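Local coordinates for putative uncharacterized protein (Caulobacter crescentus, PDB 4KWY), which is probably an LptE-family outer-membrane lipoprotein that takes part in assembling lipopolysaccharide at the cell surface, at residues A[13-18]-A[46-51]; A[68-73]-A[94-99]. All coordinates share one frame; numbering follows the deposited sequence.

Contact 1 of 2, residues A[13-18]-A[46-51]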
# COMPACT_ATOMS: atom_id res chain seq x y z
N ILE A 13 8.65 7.32 -9.01
CA ILE A 13 7.77 7.66 -7.88
C ILE A 13 8.40 7.20 -6.55
O ILE A 13 8.61 6.01 -6.31
CB ILE A 13 6.34 7.09 -8.06
CG1 ILE A 13 5.65 7.61 -9.34
CG2 ILE A 13 5.49 7.40 -6.84
CD1 ILE A 13 4.33 6.86 -9.73
N GLU A 14 8.64 8.17 -5.67
CA GLU A 14 9.16 7.91 -4.34
C GLU A 14 8.01 7.92 -3.35
O GLU A 14 7.31 8.92 -3.21
CB GLU A 14 10.20 8.94 -3.97
CG GLU A 14 11.05 8.56 -2.78
CD GLU A 14 12.10 9.61 -2.53
OE1 GLU A 14 13.13 9.61 -3.24
OE2 GLU A 14 11.86 10.47 -1.66
N THR A 15 7.82 6.79 -2.68
CA THR A 15 6.73 6.57 -1.74
C THR A 15 7.15 7.03 -0.35
O THR A 15 8.23 6.68 0.13
CB THR A 15 6.28 5.12 -1.81
OG1 THR A 15 6.16 4.79 -3.20
CG2 THR A 15 4.93 4.87 -1.14
N VAL A 16 6.32 7.89 0.23
CA VAL A 16 6.47 8.54 1.54
C VAL A 16 5.32 8.07 2.45
O VAL A 16 4.14 8.14 2.09
CB VAL A 16 6.50 10.11 1.45
CG1 VAL A 16 6.94 10.73 2.77
CG2 VAL A 16 7.39 10.60 0.32
N ALA A 17 5.67 7.63 3.63
CA ALA A 17 4.70 7.24 4.63
C ALA A 17 5.14 7.71 6.00
O ALA A 17 6.35 7.75 6.31
CB ALA A 17 4.52 5.72 4.62
N ALA A 18 4.16 8.09 6.81
CA ALA A 18 4.41 8.47 8.18
C ALA A 18 4.59 7.19 9.02
O ALA A 18 4.21 6.10 8.57
CB ALA A 18 3.25 9.31 8.70
N LEU A 46 4.85 10.15 -3.58
CA LEU A 46 3.58 9.52 -3.27
C LEU A 46 3.42 9.46 -1.76
O LEU A 46 4.14 8.71 -1.10
CB LEU A 46 3.44 8.12 -3.92
CG LEU A 46 2.16 7.34 -3.59
CD1 LEU A 46 0.94 8.06 -4.08
CD2 LEU A 46 2.22 5.94 -4.15
N TYR A 47 2.46 10.24 -1.22
CA TYR A 47 2.17 10.31 0.22
C TYR A 47 1.07 9.36 0.60
O TYR A 47 -0.05 9.50 0.09
CB TYR A 47 1.76 11.72 0.61
CG TYR A 47 2.95 12.55 0.93
CD1 TYR A 47 3.59 13.29 -0.07
CD2 TYR A 47 3.43 12.66 2.23
CE1 TYR A 47 4.64 14.15 0.24
CE2 TYR A 47 4.51 13.48 2.54
CZ TYR A 47 5.12 14.21 1.53
OH TYR A 47 6.20 15.00 1.85
N LEU A 48 1.36 8.44 1.52
CA LEU A 48 0.37 7.46 1.95
C LEU A 48 -0.19 7.81 3.30
O LEU A 48 0.59 8.07 4.21
CB LEU A 48 1.01 6.07 2.02
CG LEU A 48 1.70 5.53 0.79
CD1 LEU A 48 2.38 4.24 1.15
CD2 LEU A 48 0.72 5.30 -0.34
N SER A 49 -1.53 7.80 3.45
CA SER A 49 -2.19 8.02 4.75
C SER A 49 -3.00 6.79 5.10
O SER A 49 -4.16 6.64 4.70
CB SER A 49 -3.05 9.28 4.76
OG SER A 49 -2.21 10.38 4.48
N VAL A 50 -2.35 5.88 5.80
CA VAL A 50 -2.98 4.65 6.25
C VAL A 50 -3.68 4.93 7.57
O VAL A 50 -3.11 5.60 8.44
CB VAL A 50 -1.99 3.45 6.36
CG1 VAL A 50 -2.73 2.16 6.79
CG2 VAL A 50 -1.25 3.21 5.04
N ASN A 51 -4.90 4.36 7.73
CA ASN A 51 -5.63 4.38 9.00
C ASN A 51 -4.99 3.26 9.83
O ASN A 51 -5.35 2.08 9.69
CB ASN A 51 -7.12 4.19 8.75
CG ASN A 51 -7.97 4.31 9.98
OD1 ASN A 51 -7.53 4.05 11.10
ND2 ASN A 51 -9.21 4.69 9.78
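Val-16 and Tyr-47, directly paired across two parallel strands, carry the outer face of this contact. Their side chains extend alongside each other in one direction, and the valine's CB stands over one ring face, offset toward the rim, 4.1 Å from the centroid of the Tyr-47 ring and 14° off the normal, a CH-pi contact. Val-16 CG1, anti to the backbone N (chi1 -169°), reaches the rim of the same ring at Tyr-47 CE2, 3.7 Å away.

The other face is mostly aliphatic. Thr-15 turns its methyl rather than its hydroxyl to the neighbouring strand: with CG2 anti to the backbone N, that carbon meets Leu-48 CD1 at 3.5 Å, the two side chains crossing obliquely. The hydroxyl Thr-15 OG1 is buried here and finds no polar partner in the model. Ile-13 lays CG2 against Leu-46 CB at 3.6 Å. Leu-30 and Leu-34 of helix 21-34 pack on Thr-15, and Ile-126 and Leu-130 of helix 104-135 on Leu-46.

Three backbone hydrogen bonds join the strands: Leu-46 N to Glu-14 O (2.8 Å), Val-16 N to Leu-46 O (2.7 Å) and Leu-48 N to Val-16 O (2.9 Å). Leu-46 thus donates to one residue and accepts from another two positions on, the alternation expected of parallel pairing. Glu-14, pointing away from 46-51, forms a salt bridge with Lys-45.

With helix 21-34 linking the strands and packing on the Thr-15 and Leu-48 face, the arrangement is a classic beta-alpha-beta crossover.

Contact 2 of 2, residues A[68-73]-A[94-99]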
# COMPACT_ATOMS: atom_id res chain seq x y z
N PHE A 68 -10.41 -13.81 11.52
CA PHE A 68 -10.42 -12.37 11.71
C PHE A 68 -10.47 -11.64 10.39
O PHE A 68 -9.97 -12.17 9.40
CB PHE A 68 -9.16 -11.95 12.47
CG PHE A 68 -9.20 -12.26 13.94
CD1 PHE A 68 -8.90 -13.53 14.42
CD2 PHE A 68 -9.54 -11.27 14.86
CE1 PHE A 68 -8.97 -13.82 15.78
CE2 PHE A 68 -9.63 -11.57 16.22
CZ PHE A 68 -9.33 -12.83 16.67
N GLU A 69 -11.07 -10.43 10.38
CA GLU A 69 -11.09 -9.56 9.20
C GLU A 69 -10.28 -8.33 9.51
O GLU A 69 -10.44 -7.70 10.55
CB GLU A 69 -12.49 -9.20 8.70
CG GLU A 69 -12.42 -8.53 7.33
CD GLU A 69 -13.74 -8.16 6.67
OE1 GLU A 69 -14.36 -7.17 7.10
OE2 GLU A 69 -14.10 -8.82 5.67
N LEU A 70 -9.38 -8.00 8.61
CA LEU A 70 -8.50 -6.87 8.73
C LEU A 70 -8.72 -5.94 7.55
O LEU A 70 -8.85 -6.38 6.41
CB LEU A 70 -7.10 -7.45 8.75
CG LEU A 70 -5.96 -6.53 9.00
CD1 LEU A 70 -5.69 -6.40 10.48
CD2 LEU A 70 -4.77 -7.11 8.36
N ARG A 71 -8.83 -4.64 7.85
CA ARG A 71 -9.11 -3.64 6.84
C ARG A 71 -8.00 -2.62 6.71
O ARG A 71 -7.52 -2.07 7.69
CB ARG A 71 -10.43 -2.94 7.14
CG ARG A 71 -10.94 -2.14 5.97
CD ARG A 71 -12.39 -1.82 6.15
NE ARG A 71 -12.77 -0.66 5.34
CZ ARG A 71 -13.47 0.37 5.79
NH1 ARG A 71 -13.87 0.40 7.06
NH2 ARG A 71 -13.78 1.37 4.98
N MSE A 72 -7.56 -2.41 5.47
CA MSE A 72 -6.55 -1.41 5.19
C MSE A 72 -7.22 -0.31 4.37
O MSE A 72 -7.61 -0.53 3.22
CB MSE A 72 -5.32 -1.97 4.49
CG MSE A 72 -4.28 -0.86 4.26
SE MSE A 72 -2.69 -1.49 3.45
CE MSE A 72 -1.53 -0.92 4.80
N SER A 73 -7.32 0.88 4.99
CA SER A 73 -7.88 2.09 4.39
C SER A 73 -6.77 3.07 4.16
O SER A 73 -6.03 3.39 5.10
CB SER A 73 -8.95 2.67 5.30
OG SER A 73 -9.95 1.70 5.52
N VAL A 94 -8.85 -2.05 1.22
CA VAL A 94 -8.62 -3.48 1.03
C VAL A 94 -9.01 -4.25 2.31
O VAL A 94 -8.70 -3.81 3.42
CB VAL A 94 -7.14 -3.73 0.64
CG1 VAL A 94 -6.81 -5.23 0.63
CG2 VAL A 94 -6.83 -3.12 -0.72
N SER A 95 -9.64 -5.42 2.14
CA SER A 95 -10.00 -6.31 3.26
C SER A 95 -9.44 -7.68 3.06
O SER A 95 -9.47 -8.20 1.95
CB SER A 95 -11.51 -6.41 3.43
OG SER A 95 -11.93 -5.27 4.15
N VAL A 96 -8.89 -8.27 4.13
CA VAL A 96 -8.37 -9.63 4.16
C VAL A 96 -8.91 -10.33 5.41
O VAL A 96 -9.33 -9.68 6.38
CB VAL A 96 -6.82 -9.72 4.09
CG1 VAL A 96 -6.28 -9.12 2.82
CG2 VAL A 96 -6.15 -9.11 5.32
N THR A 97 -8.90 -11.66 5.37
CA THR A 97 -9.21 -12.51 6.50
C THR A 97 -7.96 -13.34 6.80
O THR A 97 -7.11 -13.53 5.92
CB THR A 97 -10.46 -13.38 6.29
OG1 THR A 97 -10.23 -14.30 5.24
CG2 THR A 97 -11.75 -12.57 6.10
N TYR A 98 -7.82 -13.76 8.06
CA TYR A 98 -6.76 -14.66 8.49
C TYR A 98 -7.35 -15.56 9.50
O TYR A 98 -8.26 -15.17 10.24
CB TYR A 98 -5.47 -13.98 8.98
CG TYR A 98 -5.62 -13.06 10.18
CD1 TYR A 98 -5.48 -13.54 11.48
CD2 TYR A 98 -5.83 -11.69 10.00
CE1 TYR A 98 -5.57 -12.68 12.58
CE2 TYR A 98 -5.94 -10.83 11.10
CZ TYR A 98 -5.79 -11.33 12.38
OH TYR A 98 -5.92 -10.50 13.47
N ASP A 99 -6.89 -16.80 9.46
CA ASP A 99 -7.39 -17.79 10.39
C ASP A 99 -6.34 -17.97 11.47
O ASP A 99 -5.32 -18.62 11.25
CB ASP A 99 -7.75 -19.09 9.65
CG ASP A 99 -9.16 -19.11 9.07
OD1 ASP A 99 -9.55 -18.11 8.45
OD2 ASP A 99 -9.85 -20.13 9.21
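The Tyr-98 ring has Phe-68 CB over one face, 3.7 Å from its centroid and 21° off the normal, and Leu-70 CB at its edge. Tyr-98 OH approaches the Phe-68 ring obliquely, and Ser-73 OG lies over one face of the Arg-71 guanidinium, offset toward the rim. The two aromatic planes are 10° from parallel but so displaced that little of one ring lies above the other; the phenylalanine's CB makes the close approach, 3.4 Å from Tyr-98 CZ. A chi1 of 60° sets the tyrosine's CG between the backbone N and the carbonyl carbon, and the ring beyond it lies over Phe-68 CB. An alanine in place of Tyr-98 would probably leave Phe-68 CB without its aromatic cover and open a gap beside Leu-70.

These strands form the beta hairpin 67-80/86-99, whose hydrogen-bonded antiparallel pairs Phe-68 with Tyr-98, Leu-70 with Val-96 and Met-72 with Val-94 each have two backbone hydrogen bonds. On the sheet face that carries Phe-68 and Tyr-98, Leu-70 CD2 lies alongside Val-96 CG2 at 3.9 Å. The face of Glu-69, Arg-71, Ser-95 and Thr-97 is polar: Arg-71 CG rests 3.8 Å from Ser-95 OG, its guanidinium salt-bridged to Asp-93.

Both contacts belong to one mixed sheet, yet they illustrate how pairing and chemistry change along it. Contact 1 is parallel, its strands connected in sequence through helix 21-34, and its centre lies about 8 Å from the chain's centre; contact 2 is antiparallel, part of a hairpin and about 14 Å out. Each is partly buried. Helix 104-135 packs on the largely aliphatic face of 13-18/46-51 and on the aromatic and aliphatic face of 68-73/94-99. The reverse face carries Val-16 and Tyr-47 in contact 1, but charged and hydroxyl side chains in contact 2. They meet where Asn-51 N is probably hydrogen-bonded to Ser-73 O and Val-50 packs on selenomethionine Met-72.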